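Local coordinates for AlyGC (PDB 5GKD), which breaks down alginate as a polysaccharide lyase of family 6, presumably cleaving its uronate chain by beta-elimination, at residues 250-261 against 275-286. Sequence-based numbering, arbitrary orientation.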
loop_
_atom_site.group_PDB
_atom_site.type_symbol
_atom_site.label_atom_id
_atom_site.label_comp_id
_atom_site.label_asym_id
_atom_site.label_seq_id
_atom_site.Cartn_x
_atom_site.Cartn_y
_atom_site.Cartn_z
ATOM N N ASN A 250 7.101 -40.113 -15.485
ATOM C CA ASN A 250 6.125 -39.167 -14.986
ATOM C C ASN A 250 4.865 -39.172 -15.839
ATOM O O ASN A 250 4.880 -39.533 -17.017
ATOM C CB ASN A 250 6.727 -37.763 -14.955
ATOM C CG ASN A 250 7.946 -37.694 -14.062
ATOM O OD1 ASN A 250 7.824 -37.722 -12.838
ATOM N ND2 ASN A 250 9.126 -37.646 -14.665
ATOM N N VAL A 251 3.771 -38.734 -15.233
ATOM C CA VAL A 251 2.452 -38.730 -15.849
ATOM C C VAL A 251 1.810 -37.356 -15.661
ATOM O O VAL A 251 1.687 -36.873 -14.532
ATOM C CB VAL A 251 1.555 -39.832 -15.249
ATOM C CG1 VAL A 251 0.131 -39.699 -15.766
ATOM C CG2 VAL A 251 2.112 -41.211 -15.557
ATOM N N PHE A 252 1.357 -36.753 -16.761
ATOM C CA PHE A 252 0.750 -35.426 -16.777
ATOM C C PHE A 252 -0.677 -35.542 -17.301
ATOM O O PHE A 252 -0.886 -35.813 -18.494
ATOM C CB PHE A 252 1.534 -34.465 -17.668
ATOM C CG PHE A 252 2.940 -34.201 -17.228
ATOM C CD1 PHE A 252 3.934 -35.143 -17.407
ATOM C CD2 PHE A 252 3.280 -32.971 -16.703
ATOM C CE1 PHE A 252 5.235 -34.868 -17.027
ATOM C CE2 PHE A 252 4.567 -32.686 -16.315
ATOM C CZ PHE A 252 5.548 -33.633 -16.468
ATOM N N PHE A 253 -1.657 -35.332 -16.435
ATOM C CA PHE A 253 -3.069 -35.331 -16.836
ATOM C C PHE A 253 -3.527 -33.885 -16.897
ATOM O O PHE A 253 -3.948 -33.314 -15.892
ATOM C CB PHE A 253 -3.940 -36.123 -15.868
ATOM C CG PHE A 253 -3.705 -37.602 -15.908
ATOM C CD1 PHE A 253 -3.802 -38.296 -17.098
ATOM C CD2 PHE A 253 -3.412 -38.293 -14.761
ATOM C CE1 PHE A 253 -3.582 -39.655 -17.129
ATOM C CE2 PHE A 253 -3.211 -39.654 -14.788
ATOM C CZ PHE A 253 -3.297 -40.333 -15.970
ATOM N N GLY A 254 -3.443 -33.291 -18.088
ATOM C CA GLY A 254 -3.884 -31.913 -18.251
ATOM C C GLY A 254 -5.390 -31.753 -18.275
ATOM O O GLY A 254 -5.909 -30.720 -17.850
ATOM N N ASN A 255 -6.110 -32.752 -18.782
ATOM C CA ASN A 255 -7.575 -32.700 -18.908
ATOM C C ASN A 255 -8.058 -31.505 -19.722
ATOM O O ASN A 255 -9.183 -31.058 -19.548
ATOM C CB ASN A 255 -8.266 -32.679 -17.540
ATOM C CG ASN A 255 -8.258 -34.021 -16.867
ATOM O OD1 ASN A 255 -8.004 -35.037 -17.500
ATOM N ND2 ASN A 255 -8.550 -34.036 -15.572
ATOM N N GLY A 256 -7.231 -30.964 -20.610
ATOM C CA GLY A 256 -7.656 -29.811 -21.382
ATOM C C GLY A 256 -7.758 -28.498 -20.626
ATOM O O GLY A 256 -8.236 -27.514 -21.192
ATOM N N VAL A 257 -7.308 -28.438 -19.377
ATOM C CA VAL A 257 -7.337 -27.185 -18.624
ATOM C C VAL A 257 -6.319 -26.201 -19.197
ATOM O O VAL A 257 -5.243 -26.589 -19.680
ATOM C CB VAL A 257 -7.085 -27.467 -17.129
ATOM C CG1 VAL A 257 -6.871 -26.179 -16.341
ATOM C CG2 VAL A 257 -8.251 -28.252 -16.546
ATOM N N ASP A 258 -6.670 -24.914 -19.148
ATOM C CA ASP A 258 -5.886 -23.857 -19.773
ATOM C C ASP A 258 -4.478 -23.804 -19.200
ATOM O O ASP A 258 -4.281 -23.895 -17.992
ATOM C CB ASP A 258 -6.573 -22.488 -19.570
ATOM C CG ASP A 258 -6.146 -21.443 -20.613
ATOM O OD1 ASP A 258 -5.849 -21.858 -21.760
ATOM O OD2 ASP A 258 -6.113 -20.209 -20.317
ATOM N N HIS A 259 -3.496 -23.645 -20.078
ATOM C CA HIS A 259 -2.110 -23.423 -19.680
ATOM C C HIS A 259 -1.503 -24.594 -18.887
ATOM O O HIS A 259 -0.634 -24.388 -18.041
ATOM C CB HIS A 259 -1.982 -22.116 -18.888
ATOM C CG HIS A 259 -2.094 -20.886 -19.731
ATOM N ND1 HIS A 259 -1.217 -20.603 -20.755
ATOM C CD2 HIS A 259 -2.975 -19.863 -19.701
ATOM C CE1 HIS A 259 -1.553 -19.460 -21.320
ATOM N NE2 HIS A 259 -2.616 -18.988 -20.698
ATOM N N THR A 260 -1.911 -25.832 -19.146
ATOM C CA THR A 260 -1.241 -26.997 -18.569
ATOM C C THR A 260 -0.043 -27.434 -19.432
ATOM O O THR A 260 -0.195 -27.665 -20.635
ATOM C CB THR A 260 -2.227 -28.161 -18.422
ATOM O OG1 THR A 260 -2.983 -28.318 -19.627
ATOM C CG2 THR A 260 -3.171 -27.945 -17.272
ATOM N N GLY A 261 1.143 -27.534 -18.826
ATOM C CA GLY A 261 2.338 -28.135 -19.473
ATOM C C GLY A 261 2.633 -29.528 -18.886
ATOM O O GLY A 261 1.868 -29.991 -18.075
ATOM N N ASN A 275 7.868 -40.915 -20.280
ATOM C CA ASN A 275 6.879 -40.035 -19.678
ATOM C C ASN A 275 5.587 -40.003 -20.494
ATOM O O ASN A 275 5.606 -40.030 -21.727
ATOM C CB ASN A 275 7.423 -38.608 -19.541
ATOM C CG ASN A 275 8.688 -38.549 -18.720
ATOM O OD1 ASN A 275 8.658 -38.667 -17.488
ATOM N ND2 ASN A 275 9.811 -38.365 -19.395
ATOM N N TYR A 276 4.465 -39.883 -19.791
ATOM C CA TYR A 276 3.138 -39.886 -20.390
ATOM C C TYR A 276 2.484 -38.525 -20.201
ATOM O O TYR A 276 2.371 -38.045 -19.068
ATOM C CB TYR A 276 2.277 -40.990 -19.766
ATOM C CG TYR A 276 0.872 -41.074 -20.305
ATOM C CD1 TYR A 276 -0.145 -40.264 -19.800
ATOM C CD2 TYR A 276 0.561 -41.964 -21.316
ATOM C CE1 TYR A 276 -1.424 -40.356 -20.287
ATOM C CE2 TYR A 276 -0.707 -42.061 -21.811
ATOM C CZ TYR A 276 -1.696 -41.259 -21.299
ATOM O OH TYR A 276 -2.954 -41.381 -21.792
ATOM N N LEU A 277 2.023 -37.930 -21.304
ATOM C CA LEU A 277 1.528 -36.556 -21.352
ATOM C C LEU A 277 0.203 -36.526 -22.110
ATOM O O LEU A 277 0.139 -36.935 -23.274
ATOM C CB LEU A 277 2.550 -35.625 -22.026
ATOM C CG LEU A 277 3.943 -35.454 -21.400
ATOM C CD1 LEU A 277 4.882 -36.586 -21.732
ATOM C CD2 LEU A 277 4.579 -34.135 -21.815
ATOM N N GLU A 278 -0.849 -36.036 -21.459
ATOM C CA GLU A 278 -2.188 -36.074 -22.021
ATOM C C GLU A 278 -2.927 -34.783 -21.727
ATOM O O GLU A 278 -2.930 -34.304 -20.596
ATOM C CB GLU A 278 -3.011 -37.253 -21.464
ATOM C CG GLU A 278 -4.410 -37.334 -22.033
ATOM C CD GLU A 278 -5.210 -38.507 -21.487
ATOM O OE1 GLU A 278 -4.626 -39.384 -20.818
ATOM O OE2 GLU A 278 -6.433 -38.553 -21.727
ATOM N N GLY A 279 -3.585 -34.254 -22.755
ATOM C CA GLY A 279 -4.531 -33.159 -22.616
ATOM C C GLY A 279 -3.906 -31.872 -22.140
ATOM O O GLY A 279 -4.519 -31.149 -21.342
ATOM N N LEU A 280 -2.705 -31.566 -22.611
ATOM C CA LEU A 280 -1.948 -30.391 -22.204
ATOM C C LEU A 280 -2.134 -29.285 -23.227
ATOM O O LEU A 280 -1.898 -29.493 -24.420
ATOM C CB LEU A 280 -0.464 -30.730 -22.077
ATOM C CG LEU A 280 -0.154 -31.887 -21.137
ATOM C CD1 LEU A 280 1.345 -32.125 -21.098
ATOM C CD2 LEU A 280 -0.669 -31.530 -19.750
ATOM N N THR A 281 -2.535 -28.108 -22.762
ATOM C CA THR A 281 -2.923 -27.037 -23.659
ATOM C C THR A 281 -1.924 -25.898 -23.716
ATOM O O THR A 281 -2.163 -24.938 -24.442
ATOM C CB THR A 281 -4.285 -26.470 -23.252
ATOM O OG1 THR A 281 -4.130 -25.775 -22.017
ATOM C CG2 THR A 281 -5.269 -27.571 -23.048
ATOM N N GLY A 282 -0.833 -25.961 -22.979
ATOM C CA GLY A 282 0.037 -24.806 -22.883
ATOM C C GLY A 282 0.877 -24.603 -24.116
ATOM O O GLY A 282 0.982 -25.473 -24.976
ATOM N N TYR A 283 1.524 -23.443 -24.176
ATOM C CA TYR A 283 2.366 -23.086 -25.311
ATOM C C TYR A 283 3.582 -22.313 -24.815
ATOM O O TYR A 283 3.689 -21.973 -23.640
ATOM C CB TYR A 283 1.588 -22.275 -26.364
ATOM C CG TYR A 283 0.925 -21.022 -25.847
ATOM C CD1 TYR A 283 1.620 -19.824 -25.772
ATOM C CD2 TYR A 283 -0.399 -21.036 -25.431
ATOM C CE1 TYR A 283 1.013 -18.676 -25.301
ATOM C CE2 TYR A 283 -1.007 -19.899 -24.958
ATOM C CZ TYR A 283 -0.300 -18.722 -24.898
ATOM O OH TYR A 283 -0.920 -17.593 -24.427
ATOM N N ARG A 284 4.492 -22.028 -25.738
ATOM C CA ARG A 284 5.773 -21.355 -25.478
ATOM C C ARG A 284 6.469 -22.115 -24.349
ATOM O O ARG A 284 6.606 -23.340 -24.443
ATOM C CB ARG A 284 5.564 -19.868 -25.236
ATOM C CG ARG A 284 6.863 -19.078 -25.350
ATOM C CD ARG A 284 6.637 -17.585 -25.603
ATOM N NE ARG A 284 7.901 -16.941 -25.965
ATOM C CZ ARG A 284 8.767 -16.425 -25.099
ATOM N NH1 ARG A 284 8.515 -16.454 -23.792
ATOM N NH2 ARG A 284 9.884 -15.865 -25.541
ATOM N N PHE A 285 6.906 -21.454 -23.280
ATOM C CA PHE A 285 7.598 -22.164 -22.218
ATOM C C PHE A 285 6.672 -23.088 -21.425
ATOM O O PHE A 285 7.166 -23.957 -20.703
ATOM C CB PHE A 285 8.285 -21.167 -21.274
ATOM C CG PHE A 285 9.345 -20.306 -21.938
ATOM C CD1 PHE A 285 9.773 -20.563 -23.234
ATOM C CD2 PHE A 285 9.923 -19.247 -21.240
ATOM C CE1 PHE A 285 10.733 -19.777 -23.835
ATOM C CE2 PHE A 285 10.875 -18.456 -21.810
ATOM C CZ PHE A 285 11.293 -18.712 -23.123
ATOM N N GLY A 286 5.352 -22.938 -21.549
ATOM C CA GLY A 286 4.431 -23.854 -20.908
ATOM C C GLY A 286 3.884 -24.951 -21.805
ATOM O O GLY A 286 2.825 -25.524 -21.513
HETATM O O HOH W 1 -5.641 -35.532 -19.597
HETATM O O HOH W 2 -2.897 -22.904 -22.883
HETATM O O HOH W 3 1.017 -22.011 -21.381
HETATM O O HOH W 4 1.545 -23.928 -19.564
#
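N275 lays its side-chain amide almost flush with that of N250, the planes 6° apart, and its OD1 receives two N-H groups from opposite faces of its plane: N250 N at 2.9 Å and N250 ND2 at 3.0 Å. This is one rung of an asparagine ladder, continued when N314 OD1 takes the N-H of N275 and N250 OD1 that of N228. Were N275 an alanine, both donors of N250 would probably lose this acceptor and the ladder would be interrupted here. Beyond it, strands 251-253 and 276-278 run parallel, their axes 4.8 Å apart. On the inner face the F252 ring lies alongside L277, CD1 to CG 4.0 Å; on the other, V251 CG1 and F253 CE1 meet the Y276 ring, while E278 OE1 comes to the edge of the F253 ring. Past the strands the bumps are methyls: L280 CD2 fits against G254 CA, 3.6 Å away, where a side chain on the glycine would collide with it. T281 fits into the bend where the turns 254-257 and 257-260 meet, CG2 against G256 O; its OG1, set between the backbone N and the carbonyl carbon (chi1 69°), donates a hydrogen bond to V257 O at 2.7 Å, an acceptor shared with T260 OG1. The asparagine ladder and the in-register parallel strands are the signature of the right-handed parallel beta-helix of the pectate lyase-like superfamily.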